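Local structure of Rab5 protein, putative (Plasmodium falciparum, 3CLV) at residues V24-K29 with T189-I194; T118-V123 with N140-S145. The protein is a putative Rab5-type small G protein of the Ras family, with a P-loop nucleotide-binding fold that holds GDP in this structure. All coordinates share one frame; numbering follows the deposited sequence.

Contact 1 of 2, residues V24-K29 with T189-I194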
ATOM      1  N   VAL A  24       5.635  -9.148  15.823  1.00 14.49           N
ATOM      2  CA  VAL A  24       6.053  -7.751  15.701  1.00 15.55           C
ATOM      3  C   VAL A  24       6.644  -7.205  17.024  1.00 15.93           C
ATOM      4  O   VAL A  24       7.651  -6.509  17.012  1.00 16.31           O
ATOM      5  CB  VAL A  24       4.896  -6.841  15.191  1.00 14.74           C
ATOM      6  CG1 VAL A  24       5.199  -5.322  15.407  1.00 15.75           C
ATOM      7  CG2 VAL A  24       4.580  -7.145  13.731  1.00 15.44           C
ATOM      8  N   LEU A  25       6.013  -7.514  18.153  1.00 16.43           N
ATOM      9  CA  LEU A  25       6.511  -6.986  19.422  1.00 16.35           C
ATOM     10  C   LEU A  25       7.897  -7.539  19.792  1.00 16.81           C
ATOM     11  O   LEU A  25       8.778  -6.801  20.269  1.00 16.86           O
ATOM     12  CB  LEU A  25       5.509  -7.250  20.543  1.00 16.49           C
ATOM     13  CG  LEU A  25       5.844  -6.526  21.853  1.00 15.66           C
ATOM     14  CD1 LEU A  25       5.701  -5.004  21.665  1.00 17.75           C
ATOM     15  CD2 LEU A  25       4.944  -7.037  22.945  1.00 17.18           C
ATOM     16  N   ARG A  26       8.069  -8.840  19.577  1.00 17.88           N
ATOM     17  CA  ARG A  26       9.318  -9.547  19.847  1.00 18.50           C
ATOM     18  C   ARG A  26      10.377  -9.024  18.886  1.00 18.93           C
ATOM     19  O   ARG A  26      11.482  -8.687  19.302  1.00 19.09           O
ATOM     20  CB  ARG A  26       9.102 -11.052  19.659  1.00 18.65           C
ATOM     21  CG  ARG A  26      10.297 -11.936  19.923  1.00 21.12           C
ATOM     22  CD  ARG A  26      10.200 -12.461  21.344  1.00 26.98           C
ATOM     23  NE  ARG A  26      11.056 -11.712  22.219  1.00 29.05           N
ATOM     24  CZ  ARG A  26      11.207 -11.947  23.514  1.00 29.03           C
ATOM     25  NH1 ARG A  26      10.523 -12.911  24.132  1.00 30.39           N
ATOM     26  NH2 ARG A  26      12.050 -11.195  24.182  1.00 28.79           N
ATOM     27  N   LEU A  27      10.011  -8.909  17.610  1.00 19.02           N
ATOM     28  CA  LEU A  27      10.933  -8.405  16.597  1.00 19.33           C
ATOM     29  C   LEU A  27      11.419  -6.989  16.893  1.00 19.35           C
ATOM     30  O   LEU A  27      12.630  -6.728  16.872  1.00 20.18           O
ATOM     31  CB  LEU A  27      10.313  -8.483  15.195  1.00 18.10           C
ATOM     32  CG  LEU A  27      11.211  -7.981  14.069  1.00 17.78           C
ATOM     33  CD1 LEU A  27      12.264  -9.041  13.759  1.00 16.28           C
ATOM     34  CD2 LEU A  27      10.368  -7.631  12.838  1.00 18.25           C
ATOM     35  N   THR A  28      10.490  -6.088  17.202  1.00 20.01           N
ATOM     36  CA  THR A  28      10.814  -4.669  17.268  1.00 20.04           C
ATOM     37  C   THR A  28      11.170  -4.149  18.659  1.00 20.81           C
ATOM     38  O   THR A  28      11.878  -3.137  18.789  1.00 19.49           O
ATOM     39  CB  THR A  28       9.704  -3.819  16.635  1.00 20.08           C
ATOM     40  OG1 THR A  28       8.482  -3.995  17.370  1.00 20.31           O
ATOM     41  CG2 THR A  28       9.498  -4.259  15.172  1.00 21.47           C
ATOM     42  N   LYS A  29      10.706  -4.839  19.696  1.00 21.23           N
ATOM     43  CA  LYS A  29      10.871  -4.348  21.054  1.00 22.95           C
ATOM     44  C   LYS A  29      11.393  -5.428  22.019  1.00 23.22           C
ATOM     45  O   LYS A  29      11.509  -5.192  23.228  1.00 24.34           O
ATOM     46  CB  LYS A  29       9.556  -3.722  21.532  1.00 22.94           C
ATOM     47  CG  LYS A  29       9.187  -2.452  20.759  1.00 24.15           C
ATOM     48  CD  LYS A  29       7.794  -1.931  21.086  1.00 24.75           C
ATOM     49  CE  LYS A  29       7.528  -0.582  20.398  1.00 27.33           C
ATOM     50  NZ  LYS A  29       6.178  -0.023  20.729  1.00 29.47           N
ATOM     51  N   THR A 189      12.466 -17.594  19.617  1.00 22.65           N
ATOM     52  CA  THR A 189      13.050 -18.536  18.653  1.00 22.80           C
ATOM     53  C   THR A 189      12.701 -18.215  17.188  1.00 21.60           C
ATOM     54  O   THR A 189      11.530 -18.217  16.817  1.00 21.83           O
ATOM     55  CB  THR A 189      12.624 -19.982  18.982  1.00 23.11           C
ATOM     56  OG1 THR A 189      13.099 -20.316  20.297  1.00 25.01           O
ATOM     57  CG2 THR A 189      13.203 -20.966  17.974  1.00 23.59           C
ATOM     58  N   ASN A 190      13.731 -17.943  16.378  1.00 20.48           N
ATOM     59  CA  ASN A 190      13.602 -17.809  14.904  1.00 19.35           C
ATOM     60  C   ASN A 190      12.796 -16.599  14.417  1.00 18.87           C
ATOM     61  O   ASN A 190      12.492 -16.483  13.226  1.00 17.29           O
ATOM     62  CB  ASN A 190      13.043 -19.102  14.270  1.00 19.75           C
ATOM     63  CG  ASN A 190      14.116 -20.168  14.040  1.00 19.64           C
ATOM     64  OD1 ASN A 190      15.309 -19.877  14.034  1.00 21.45           O
ATOM     65  ND2 ASN A 190      13.685 -21.395  13.831  1.00 18.78           N
ATOM     66  N   ILE A 191      12.467 -15.695  15.335  1.00 18.02           N
ATOM     67  CA  ILE A 191      11.707 -14.489  14.980  1.00 17.97           C
ATOM     68  C   ILE A 191      12.473 -13.582  14.031  1.00 17.68           C
ATOM     69  O   ILE A 191      11.951 -13.241  12.964  1.00 17.14           O
ATOM     70  CB  ILE A 191      11.198 -13.724  16.235  1.00 18.38           C
ATOM     71  CG1 ILE A 191      10.275 -14.626  17.066  1.00 17.17           C
ATOM     72  CG2 ILE A 191      10.517 -12.378  15.849  1.00 19.02           C
ATOM     73  CD1 ILE A 191       8.945 -15.051  16.375  1.00 15.23           C
ATOM     74  N   LYS A 192      13.706 -13.212  14.398  1.00 17.75           N
ATOM     75  CA  LYS A 192      14.565 -12.413  13.523  1.00 18.79           C
ATOM     76  C   LYS A 192      14.855 -13.178  12.237  1.00 17.89           C
ATOM     77  O   LYS A 192      14.932 -12.575  11.154  1.00 17.54           O
ATOM     78  CB  LYS A 192      15.891 -12.027  14.206  1.00 19.18           C
ATOM     79  CG  LYS A 192      15.784 -10.969  15.315  1.00 19.49           C
ATOM     80  CD  LYS A 192      17.219 -10.628  15.773  1.00 21.40           C
ATOM     81  CE  LYS A 192      17.352 -10.454  17.277  1.00 26.73           C
ATOM     82  NZ  LYS A 192      17.471  -8.996  17.627  1.00 28.56           N
ATOM     83  N   ASN A 193      14.967 -14.501  12.360  1.00 17.49           N
ATOM     84  CA  ASN A 193      15.291 -15.374  11.225  1.00 17.71           C
ATOM     85  C   ASN A 193      14.207 -15.346  10.134  1.00 17.27           C
ATOM     86  O   ASN A 193      14.494 -15.559   8.961  1.00 16.17           O
ATOM     87  CB  ASN A 193      15.544 -16.817  11.695  1.00 18.73           C
ATOM     88  CG  ASN A 193      16.937 -17.021  12.323  1.00 23.26           C
ATOM     89  OD1 ASN A 193      17.893 -16.320  12.013  1.00 27.22           O
ATOM     90  ND2 ASN A 193      17.049 -18.029  13.182  1.00 28.67           N
ATOM     91  N   ILE A 194      12.959 -15.060  10.512  1.00 16.68           N
ATOM     92  CA  ILE A 194      11.924 -14.856   9.481  1.00 16.56           C
ATOM     93  C   ILE A 194      12.444 -13.836   8.462  1.00 16.13           C
ATOM     94  O   ILE A 194      12.388 -14.040   7.256  1.00 15.95           O
ATOM     95  CB  ILE A 194      10.598 -14.296  10.079  1.00 16.32           C
ATOM     96  CG1 ILE A 194       9.927 -15.305  11.013  1.00 15.93           C
ATOM     97  CG2 ILE A 194       9.648 -13.835   8.948  1.00 17.81           C
ATOM     98  CD1 ILE A 194       8.767 -14.697  11.874  1.00 16.92           C
TER
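Arg26, Leu27, Ile191 and Lys192 form a small van der Waals contact between two helices, with no polar bond between the two segments, where the C-terminal half of helix 20-29 meets the start of helix 191-206. The backbones come closest at Leu27 and Lys192, whose CA atoms lie 6.2 Å apart. Ile191 and Leu27 carry the contact in nearly equal measure. Ile191 CG1 lies 3.9 Å from Arg26 CG, where the two side chains cross at about a right angle. The other branch, CG2, is set anti to the backbone N (CG1 at chi1 -60°); it stays near Arg26 CG as well but reaches the helix backbone itself, 3.9 Å from Leu27 N and 4.0 Å from Leu27 CB. Leu27 then extends past the isoleucine: with CG anti to its own N (chi1 -180°), CD1 comes to 4.1 Å from Lys192 CA, with Lys192 CG close by at 4.3 Å from the same methyl. Arg26 touches Ile191 through its CG methylene; beyond it the chain bends at chi2 and chi3, and NH2 forms a salt bridge with Asp30. The arginine side chain also packs on Phe32, in the loop that follows the helix. Ile191 also packs on Ile23 of helix 20-29 and on Thr183 of strand 179-183, and its side chain is about 6 Å from the bound GDP. Tyr47 of strand 43-50 touches both Leu27 and Lys192; the contact thus reaches strand 43-50 through Leu27 and Lys192, and strand 179-183 through Ile191.

Contact 2 of 2, residues T118-V123 with N140-S145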
ATOM      1  N   THR A 118       6.191  -6.965  -1.614  1.00 14.90           N
ATOM      2  CA  THR A 118       7.307  -7.807  -2.071  1.00 15.52           C
ATOM      3  C   THR A 118       7.227  -9.152  -1.376  1.00 15.50           C
ATOM      4  O   THR A 118       7.432 -10.193  -1.993  1.00 15.78           O
ATOM      5  CB  THR A 118       8.675  -7.148  -1.732  1.00 15.78           C
ATOM      6  OG1 THR A 118       8.770  -5.900  -2.414  1.00 15.72           O
ATOM      7  CG2 THR A 118       9.865  -8.051  -2.128  1.00 14.47           C
ATOM      8  N   CYS A 119       6.905  -9.120  -0.086  1.00 14.95           N
ATOM      9  CA  CYS A 119       6.894 -10.324   0.734  1.00 14.19           C
ATOM     10  C   CYS A 119       5.553 -10.545   1.394  1.00 13.49           C
ATOM     11  O   CYS A 119       4.836  -9.597   1.701  1.00 13.69           O
ATOM     12  CB  CYS A 119       7.941 -10.226   1.847  1.00 14.49           C
ATOM     13  SG  CYS A 119       9.607  -9.952   1.273  1.00 15.66           S
ATOM     14  N   ALA A 120       5.227 -11.804   1.629  1.00 13.02           N
ATOM     15  CA  ALA A 120       4.072 -12.155   2.428  1.00 13.18           C
ATOM     16  C   ALA A 120       4.515 -13.149   3.479  1.00 13.31           C
ATOM     17  O   ALA A 120       5.121 -14.196   3.162  1.00 13.39           O
ATOM     18  CB  ALA A 120       2.948 -12.729   1.557  1.00 13.33           C
ATOM     19  N   ILE A 121       4.241 -12.802   4.733  1.00 13.53           N
ATOM     20  CA  ILE A 121       4.472 -13.680   5.869  1.00 13.33           C
ATOM     21  C   ILE A 121       3.134 -14.268   6.296  1.00 13.91           C
ATOM     22  O   ILE A 121       2.259 -13.548   6.814  1.00 14.00           O
ATOM     23  CB  ILE A 121       5.107 -12.925   7.076  1.00 12.59           C
ATOM     24  CG1 ILE A 121       6.397 -12.211   6.678  1.00 13.60           C
ATOM     25  CG2 ILE A 121       5.377 -13.888   8.261  1.00 12.57           C
ATOM     26  CD1 ILE A 121       6.906 -11.229   7.787  1.00 13.38           C
ATOM     27  N   VAL A 122       2.966 -15.570   6.070  1.00 14.10           N
ATOM     28  CA  VAL A 122       1.696 -16.238   6.376  1.00 14.57           C
ATOM     29  C   VAL A 122       1.892 -17.121   7.606  1.00 14.87           C
ATOM     30  O   VAL A 122       2.631 -18.119   7.561  1.00 15.88           O
ATOM     31  CB  VAL A 122       1.138 -17.071   5.187  1.00 14.56           C
ATOM     32  CG1 VAL A 122      -0.280 -17.549   5.513  1.00 14.70           C
ATOM     33  CG2 VAL A 122       1.111 -16.243   3.907  1.00 13.41           C
ATOM     34  N   VAL A 123       1.246 -16.735   8.701  1.00 14.77           N
ATOM     35  CA  VAL A 123       1.512 -17.319  10.013  1.00 14.88           C
ATOM     36  C   VAL A 123       0.359 -18.246  10.414  1.00 15.33           C
ATOM     37  O   VAL A 123      -0.792 -17.945  10.173  1.00 15.54           O
ATOM     38  CB  VAL A 123       1.660 -16.188  11.099  1.00 14.37           C
ATOM     39  CG1 VAL A 123       2.018 -16.774  12.470  1.00 14.35           C
ATOM     40  CG2 VAL A 123       2.683 -15.161  10.652  1.00 14.70           C
ATOM     41  N   ASN A 140      -2.600 -19.878  -1.611  1.00 19.05           N
ATOM     42  CA  ASN A 140      -3.209 -20.035  -2.940  1.00 20.37           C
ATOM     43  C   ASN A 140      -3.684 -18.727  -3.557  1.00 20.38           C
ATOM     44  O   ASN A 140      -3.445 -18.474  -4.731  1.00 20.03           O
ATOM     45  CB  ASN A 140      -4.320 -21.106  -2.907  1.00 21.33           C
ATOM     46  CG  ASN A 140      -3.767 -22.504  -2.695  1.00 24.39           C
ATOM     47  OD1 ASN A 140      -2.654 -22.813  -3.114  1.00 29.67           O
ATOM     48  ND2 ASN A 140      -4.536 -23.350  -2.032  1.00 28.24           N
ATOM     49  N   GLN A 141      -4.319 -17.870  -2.752  1.00 20.77           N
ATOM     50  CA  GLN A 141      -4.736 -16.549  -3.209  1.00 21.03           C
ATOM     51  C   GLN A 141      -3.543 -15.689  -3.583  1.00 20.22           C
ATOM     52  O   GLN A 141      -3.556 -14.992  -4.601  1.00 19.61           O
ATOM     53  CB  GLN A 141      -5.502 -15.806  -2.113  1.00 21.11           C
ATOM     54  CG  GLN A 141      -6.926 -16.199  -1.910  1.00 23.40           C
ATOM     55  CD  GLN A 141      -7.655 -15.247  -0.954  1.00 24.05           C
ATOM     56  OE1 GLN A 141      -7.037 -14.564  -0.131  1.00 29.37           O
ATOM     57  NE2 GLN A 141      -8.972 -15.186  -1.084  1.00 29.11           N
ATOM     58  N   LEU A 142      -2.513 -15.708  -2.738  1.00 19.32           N
ATOM     59  CA  LEU A 142      -1.327 -14.886  -2.997  1.00 18.86           C
ATOM     60  C   LEU A 142      -0.569 -15.313  -4.260  1.00 18.43           C
ATOM     61  O   LEU A 142      -0.152 -14.457  -5.064  1.00 17.84           O
ATOM     62  CB  LEU A 142      -0.383 -14.891  -1.792  1.00 17.88           C
ATOM     63  CG  LEU A 142      -0.785 -14.110  -0.540  1.00 18.06           C
ATOM     64  CD1 LEU A 142      -0.061 -14.724   0.661  1.00 16.28           C
ATOM     65  CD2 LEU A 142      -0.422 -12.639  -0.687  1.00 18.67           C
ATOM     66  N   LYS A 143      -0.403 -16.619  -4.446  1.00 18.81           N
ATOM     67  CA  LYS A 143       0.267 -17.151  -5.652  1.00 19.43           C
ATOM     68  C   LYS A 143      -0.402 -16.707  -6.948  1.00 19.31           C
ATOM     69  O   LYS A 143       0.269 -16.479  -7.941  1.00 19.78           O
ATOM     70  CB  LYS A 143       0.382 -18.680  -5.606  1.00 20.00           C
ATOM     71  CG  LYS A 143       1.230 -19.156  -4.441  1.00 22.83           C
ATOM     72  CD  LYS A 143       1.337 -20.660  -4.368  1.00 28.51           C
ATOM     73  CE  LYS A 143       2.735 -21.104  -4.701  1.00 31.07           C
ATOM     74  NZ  LYS A 143       3.120 -20.904  -6.132  1.00 35.02           N
ATOM     75  N   ILE A 144      -1.715 -16.555  -6.926  1.00 19.90           N
ATOM     76  CA  ILE A 144      -2.445 -16.013  -8.076  1.00 20.26           C
ATOM     77  C   ILE A 144      -2.363 -14.499  -8.207  1.00 20.39           C
ATOM     78  O   ILE A 144      -2.205 -13.960  -9.320  1.00 19.76           O
ATOM     79  CB  ILE A 144      -3.915 -16.496  -8.070  1.00 20.77           C
ATOM     80  CG1 ILE A 144      -3.958 -17.918  -8.640  1.00 21.46           C
ATOM     81  CG2 ILE A 144      -4.807 -15.581  -8.919  1.00 21.11           C
ATOM     82  CD1 ILE A 144      -5.093 -18.759  -8.153  1.00 24.99           C
ATOM     83  N   SER A 145      -2.475 -13.810  -7.070  1.00 20.62           N
ATOM     84  CA  SER A 145      -2.475 -12.349  -7.047  1.00 20.65           C
ATOM     85  C   SER A 145      -1.244 -11.724  -7.699  1.00 20.44           C
ATOM     86  O   SER A 145      -1.362 -10.858  -8.572  1.00 19.73           O
ATOM     87  CB  SER A 145      -2.637 -11.829  -5.610  1.00 20.78           C
ATOM     88  OG  SER A 145      -2.453 -10.413  -5.587  1.00 24.05           O
TER
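Leu142 of helix 129-145 meets Ala120 and Val122 of strand 119-125 in a buried, purely hydrophobic contact. These two strand residues, two positions apart on either side of Ile121 in sequence, direct their side chains to the same face of the sheet, toward the helix, and the leucine reaches both. Its CD1 does most of the touching, at 3.7 Å from Ala120 CB and 3.8 Å from Val122 CG2. The second methyl, CD2, also approaches the alanine, 4.0 Å from CB. Against Ala120 the leucine therefore sets both branches of its fork over a single methyl, whereas with Val122 the side chains meet tip to tip. The torsions explain this reach: Leu142 CG is anti to the carbonyl carbon (chi1 -73°) and chi2 is extended at 156°, which carries the fork out from the helix to span a backbone separation of 8.1 Å between the CA atoms of Ala120 and Leu142.

Backbone hydrogen bonding holds the strand in the sheet: Cys119 pairs with Lys9 and Val11, and Ala120 with Ile149. Ile121 points to the other face, where it packs on Phe195 and Leu198 of helix 191-206. Such helix-on-sheet packing is characteristic of the beta-alpha-beta crossover, here strand 119-125, helix 129-145 and the parallel strand 149-155, a repeating unit of the P-loop fold of Ras-family proteins.

In the fold
From the N terminus, the chain passes through strand 8-13 into helix 20-29, and contact 1 closes the long loop from there to helix 191-206. Contact 2 is nested inside that loop: 16 residues lie between 118-123 and 140-145, and it closes within one beta-alpha-beta unit. Their centres lie about 20 Å apart, on opposite sides of the centre of the chain. Contact 1 ties the first helix to the last, whereas contact 2 fixes helix 129-145 against strand 119-125, on the sheet face away from helix 191-206. The two sites nevertheless touch through the sheet's helix 191-206 side, where Ile194 CG2 packs 4.0 Å from Ile121 CD1.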